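PbSGBP-B lipoprotein (Prevotella bryantii B14, PDB 6D2Y) probably binds polysaccharide at the cell surface as a lipoprotein of a polysaccharide utilization locus, and carries a magnesium ion in its beta-sandwich glycan-binding domain. Local coordinates at residues A[302-305]-A[310-313]; A[140-145]-A[453-458]. All blocks are in the same frame, centred on the assembly; numbering follows the deposited sequence.

Contact 1 of 2, residues A[302-305]-A[310-313]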
loop_
_atom_site.group_PDB
_atom_site.type_symbol
_atom_site.label_atom_id
_atom_site.label_comp_id
_atom_site.label_asym_id
_atom_site.label_seq_id
_atom_site.Cartn_x
_atom_site.Cartn_y
_atom_site.Cartn_z
ATOM N N VAL A 302 19.427 12.126 -3.947
ATOM C CA VAL A 302 18.863 12.517 -2.661
ATOM C C VAL A 302 18.323 11.302 -1.915
ATOM O O VAL A 302 18.477 11.191 -0.694
ATOM C CB VAL A 302 17.781 13.592 -2.869
ATOM C CG1 VAL A 302 17.050 13.882 -1.565
ATOM C CG2 VAL A 302 18.404 14.861 -3.427
ATOM N N ALA A 303 17.692 10.375 -2.633
ATOM C CA ALA A 303 17.199 9.133 -2.060
ATOM C C ALA A 303 17.621 7.966 -2.942
ATOM O O ALA A 303 17.879 8.126 -4.138
ATOM C CB ALA A 303 15.672 9.148 -1.897
ATOM N N ASP A 304 17.686 6.783 -2.336
ATOM C CA ASP A 304 18.172 5.597 -3.032
ATOM C C ASP A 304 17.043 4.957 -3.830
ATOM O O ASP A 304 16.056 4.486 -3.256
ATOM C CB ASP A 304 18.759 4.598 -2.040
ATOM C CG ASP A 304 19.484 3.458 -2.727
ATOM O OD1 ASP A 304 20.725 3.525 -2.846
ATOM O OD2 ASP A 304 18.809 2.497 -3.151
ATOM N N PHE A 305 17.199 4.926 -5.153
ATOM C CA PHE A 305 16.215 4.335 -6.048
ATOM C C PHE A 305 16.646 2.973 -6.580
ATOM O O PHE A 305 15.991 2.441 -7.483
ATOM C CB PHE A 305 15.932 5.278 -7.219
ATOM C CG PHE A 305 15.022 6.424 -6.877
ATOM C CD1 PHE A 305 15.532 7.597 -6.345
ATOM C CD2 PHE A 305 13.658 6.333 -7.097
ATOM C CE1 PHE A 305 14.698 8.655 -6.034
ATOM C CE2 PHE A 305 12.819 7.387 -6.793
ATOM C CZ PHE A 305 13.339 8.549 -6.259
ATOM N N ASN A 310 10.940 -2.903 -6.313
ATOM C CA ASN A 310 10.506 -3.260 -4.970
ATOM C C ASN A 310 10.308 -2.025 -4.095
ATOM O O ASN A 310 10.409 -2.103 -2.868
ATOM C CB ASN A 310 11.502 -4.222 -4.322
ATOM C CG ASN A 310 11.550 -5.567 -5.021
ATOM O OD1 ASN A 310 10.591 -5.974 -5.681
ATOM N ND2 ASN A 310 12.668 -6.262 -4.881
ATOM N N LYS A 311 10.021 -0.881 -4.713
ATOM C CA LYS A 311 9.877 0.370 -3.986
ATOM C C LYS A 311 8.640 1.108 -4.480
ATOM O O LYS A 311 8.109 0.826 -5.556
ATOM C CB LYS A 311 11.123 1.251 -4.135
ATOM C CG LYS A 311 12.155 1.041 -3.040
ATOM C CD LYS A 311 13.568 1.188 -3.580
ATOM C CE LYS A 311 14.597 1.141 -2.463
ATOM N NZ LYS A 311 15.987 1.081 -2.991
ATOM N N SER A 312 8.187 2.061 -3.668
ATOM C CA SER A 312 6.965 2.798 -3.944
ATOM C C SER A 312 7.172 4.273 -3.642
ATOM O O SER A 312 7.924 4.639 -2.735
ATOM C CB SER A 312 5.785 2.269 -3.114
ATOM O OG SER A 312 5.502 0.916 -3.424
ATOM N N LEU A 313 6.493 5.116 -4.415
ATOM C CA LEU A 313 6.417 6.540 -4.128
ATOM C C LEU A 313 5.269 6.790 -3.158
ATOM O O LEU A 313 4.153 6.302 -3.369
ATOM C CB LEU A 313 6.215 7.341 -5.416
ATOM C CG LEU A 313 6.137 8.863 -5.291
ATOM C CD1 LEU A 313 7.526 9.490 -5.247
ATOM C CD2 LEU A 313 5.319 9.439 -6.434
#

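Contact 2 of 2, residues A[140-145]-A[453-458]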
loop_
_atom_site.group_PDB
_atom_site.type_symbol
_atom_site.label_atom_id
_atom_site.label_comp_id
_atom_site.label_asym_id
_atom_site.label_seq_id
_atom_site.Cartn_x
_atom_site.Cartn_y
_atom_site.Cartn_z
ATOM N N ASN A 140 -2.978 7.545 7.734
ATOM C CA ASN A 140 -2.058 8.681 7.710
ATOM C C ASN A 140 -0.816 8.246 8.475
ATOM O O ASN A 140 -0.826 8.199 9.707
ATOM C CB ASN A 140 -2.686 9.919 8.338
ATOM C CG ASN A 140 -1.741 11.117 8.366
ATOM O OD1 ASN A 140 -0.592 11.037 7.934
ATOM N ND2 ASN A 140 -2.236 12.240 8.873
ATOM N N GLU A 141 0.251 7.934 7.746
ATOM C CA GLU A 141 1.499 7.580 8.404
ATOM C C GLU A 141 2.074 8.736 9.214
ATOM O O GLU A 141 2.965 8.510 10.042
ATOM C CB GLU A 141 2.514 7.106 7.367
ATOM C CG GLU A 141 2.005 5.917 6.578
ATOM C CD GLU A 141 2.978 5.444 5.521
ATOM O OE1 GLU A 141 4.107 5.977 5.463
ATOM O OE2 GLU A 141 2.611 4.543 4.742
ATOM N N TRP A 142 1.598 9.969 8.989
ATOM C CA TRP A 142 2.020 11.138 9.754
ATOM C C TRP A 142 0.899 11.684 10.638
ATOM O O TRP A 142 0.772 12.896 10.822
ATOM C CB TRP A 142 2.557 12.209 8.809
ATOM C CG TRP A 142 3.961 11.922 8.323
ATOM C CD1 TRP A 142 4.394 10.797 7.683
ATOM C CD2 TRP A 142 5.108 12.774 8.449
ATOM N NE1 TRP A 142 5.734 10.899 7.393
ATOM C CE2 TRP A 142 6.196 12.104 7.854
ATOM C CE3 TRP A 142 5.317 14.040 9.002
ATOM C CZ2 TRP A 142 7.471 12.657 7.799
ATOM C CZ3 TRP A 142 6.576 14.583 8.949
ATOM C CH2 TRP A 142 7.640 13.895 8.351
ATOM N N ALA A 143 0.119 10.790 11.233
ATOM C CA ALA A 143 -1.001 11.208 12.061
ATOM C C ALA A 143 -0.510 11.761 13.389
ATOM O O ALA A 143 0.357 11.176 14.043
ATOM C CB ALA A 143 -1.951 10.039 12.304
ATOM N N LYS A 144 -1.078 12.895 13.788
ATOM C CA LYS A 144 -0.736 13.517 15.055
ATOM C C LYS A 144 -1.466 12.831 16.209
ATOM O O LYS A 144 -2.411 12.060 16.016
ATOM C CB LYS A 144 -1.073 15.007 15.028
ATOM C CG LYS A 144 -0.823 15.676 13.689
ATOM C CD LYS A 144 -1.069 17.174 13.758
ATOM C CE LYS A 144 -0.200 17.914 12.760
ATOM N NZ LYS A 144 1.141 17.280 12.631
ATOM N N ALA A 145 -1.018 13.134 17.427
ATOM C CA ALA A 145 -1.584 12.507 18.616
ATOM C C ALA A 145 -3.051 12.883 18.777
ATOM O O ALA A 145 -3.414 14.062 18.728
ATOM C CB ALA A 145 -0.795 12.920 19.858
ATOM N N ASN A 453 5.621 15.516 2.090
ATOM C CA ASN A 453 6.309 14.265 2.397
ATOM C C ASN A 453 6.349 13.312 1.198
ATOM O O ASN A 453 6.059 12.119 1.312
ATOM C CB ASN A 453 5.709 13.585 3.627
ATOM C CG ASN A 453 5.732 14.486 4.858
ATOM O OD1 ASN A 453 6.683 15.242 5.072
ATOM N ND2 ASN A 453 4.699 14.389 5.683
ATOM N N ILE A 454 6.764 13.843 0.050
ATOM C CA ILE A 454 7.026 13.013 -1.120
ATOM C C ILE A 454 8.292 12.205 -0.866
ATOM O O ILE A 454 9.375 12.769 -0.678
ATOM C CB ILE A 454 7.161 13.875 -2.381
ATOM C CG1 ILE A 454 5.959 14.812 -2.531
ATOM C CG2 ILE A 454 7.324 12.994 -3.613
ATOM C CD1 ILE A 454 6.196 15.945 -3.513
ATOM N N ARG A 455 8.167 10.879 -0.871
ATOM C CA ARG A 455 9.279 9.998 -0.540
ATOM C C ARG A 455 9.177 8.719 -1.360
ATOM O O ARG A 455 8.133 8.406 -1.938
ATOM C CB ARG A 455 9.300 9.665 0.958
ATOM C CG ARG A 455 8.023 8.993 1.460
ATOM C CD ARG A 455 7.998 8.885 2.979
ATOM N NE ARG A 455 6.788 8.227 3.473
ATOM C CZ ARG A 455 5.669 8.864 3.806
ATOM N NH1 ARG A 455 5.591 10.183 3.696
ATOM N NH2 ARG A 455 4.621 8.184 4.247
ATOM N N VAL A 456 10.281 7.972 -1.410
ATOM C CA VAL A 456 10.313 6.648 -2.024
ATOM C C VAL A 456 10.744 5.640 -0.967
ATOM O O VAL A 456 11.753 5.840 -0.281
ATOM C CB VAL A 456 11.226 6.598 -3.267
ATOM C CG1 VAL A 456 12.657 6.996 -2.932
ATOM C CG2 VAL A 456 11.189 5.208 -3.890
ATOM N N VAL A 457 9.974 4.561 -0.840
ATOM C CA VAL A 457 10.081 3.659 0.308
ATOM C C VAL A 457 9.980 2.228 -0.169
ATOM O O VAL A 457 9.312 1.927 -1.175
ATOM C CB VAL A 457 8.973 3.951 1.348
ATOM C CG1 VAL A 457 7.608 3.515 0.829
ATOM C CG2 VAL A 457 9.269 3.341 2.712
ATOM N N PRO A 458 10.670 1.306 0.506
ATOM C CA PRO A 458 10.553 -0.108 0.140
ATOM C C PRO A 458 9.120 -0.604 0.261
ATOM O O PRO A 458 8.370 -0.193 1.148
ATOM C CB PRO A 458 11.474 -0.816 1.140
ATOM C CG PRO A 458 12.462 0.216 1.533
ATOM C CD PRO A 458 11.738 1.528 1.504
HETATM O O HOH W 1 6.395 5.236 4.332
#

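Contact 1 of 2, residues A[302-305]-A[310-313]
The closest CA atoms of 302-305 and 310-313, those of Phe305 and Lys311, are 7.8 Å apart, too far for main-chain pairing, so the link from strand residue Lys311 back to the loop is made by a single long side chain. CB of Lys311 points toward the loop, and after a bend at chi2 (145°) the chain runs straight through its last two torsions and crosses Asp304 obliquely. Its ammonium group meets two oxygens of that one residue. NZ of Lys311 lies 3.2 Å from OD2 of Asp304, a salt bridge whose hydrogen bond is weak, and 3.4 Å from the backbone O of Asp304, a second weak bond. The carboxylate is within range because CG of Asp304 stands anti to its own backbone nitrogen (chi1 -170°), beside the carbonyl carbon, which puts OD2 and the main-chain O within reach of the same NZ. Farther back, CE of Lys311 passes 3.7 Å from that backbone O. The stronger partner of both charged ends is Ser306, whose OG bonds OD2 of Asp304 and whose O accepts from NZ of Lys311, so the serine completes the small polar cluster. Phe305 turns its CB away from the strand, and its ring stacks with Phe421 and packs on Val456 and Leu223. With only 112 Å² buried between the segments, the contact amounts to a salt bridge between the loop after helix 299-302 and the first residue of strand 311-318, which belongs to the antiparallel sheet that also holds strand 449-458.

Contact 2 of 2, residues A[140-145]-A[453-458]
An amide nitrogen sits over the face of an indole: ND2 of Asn453 stands 3.2 Å above the plane of the Trp142 ring, over its centre, with CD2 of Trp142 the nearest ring atom. The two side chains arrive from opposite directions, and their flat groups are inclined by 31°, so the amide leans over the ring with ND2 lowest and OD1 of Asn453 farther off, 3.7 Å from CH2 of Trp142. ND2 also donates to Glu316, while NE1 of Trp142 bonds the backbone O of Asp218; these outside bonds restrict both groups. The nearest atom of the Asn453 side chain is about 4 Å from the magnesium ion bound by Asp225, Asp227, Ser255, Asn257 and Asp452. Arg455 supplies the charged half. Its CG lies between the backbone N and the carbonyl carbon (chi1 59°), and the chain extends from there to NE, carrying the guanidinium to Glu141. NH2 of Arg455 forms a salt bridge with OE1 of Glu141 at 2.6 Å, bent to 136° at the hydrogen and reaching the oxygen from above the carboxylate plane. Water 1 makes a second connection, donating to OE1 of Glu141 at 2.7 Å and accepting from NE of Arg455 at 3.1 Å. NE1 of Trp142 lies over one face of the guanidinium, 3.8 Å from NH1 of Arg455. The loop presents Glu141 and Trp142 from a type I turn, within which OD1 of Asn140 accepts from N of Trp142 at 2.7 Å, an Asx turn. Lys314 binds OE2 of Glu141 and Glu316 pairs with NH1 of Arg455, so the charges alternate in sign around the buried Glu141 and Arg455, which would favour their ionised forms; the network joins the IPT/TIG and glycan-binding domains.

In the fold
From the N terminus the chain first reaches 140-145, in the loop between strands 134-138 and 148-154 of the IPT/TIG region. It then runs through more than 300 residues before 453-458 closes contact 2. Nested inside that long loop, contact 1 closes a short one, with four residues between 302-305 and 310-313. Both contacts reach the same antiparallel sheet, where strands 311-318 and 449-458 are neighbours, and the probable hydrogen bond from N of Ser312 to O of Val457 (2.7 Å) joins them directly. Contact 1 ties a loop to its own following strand; contact 2 joins two domains.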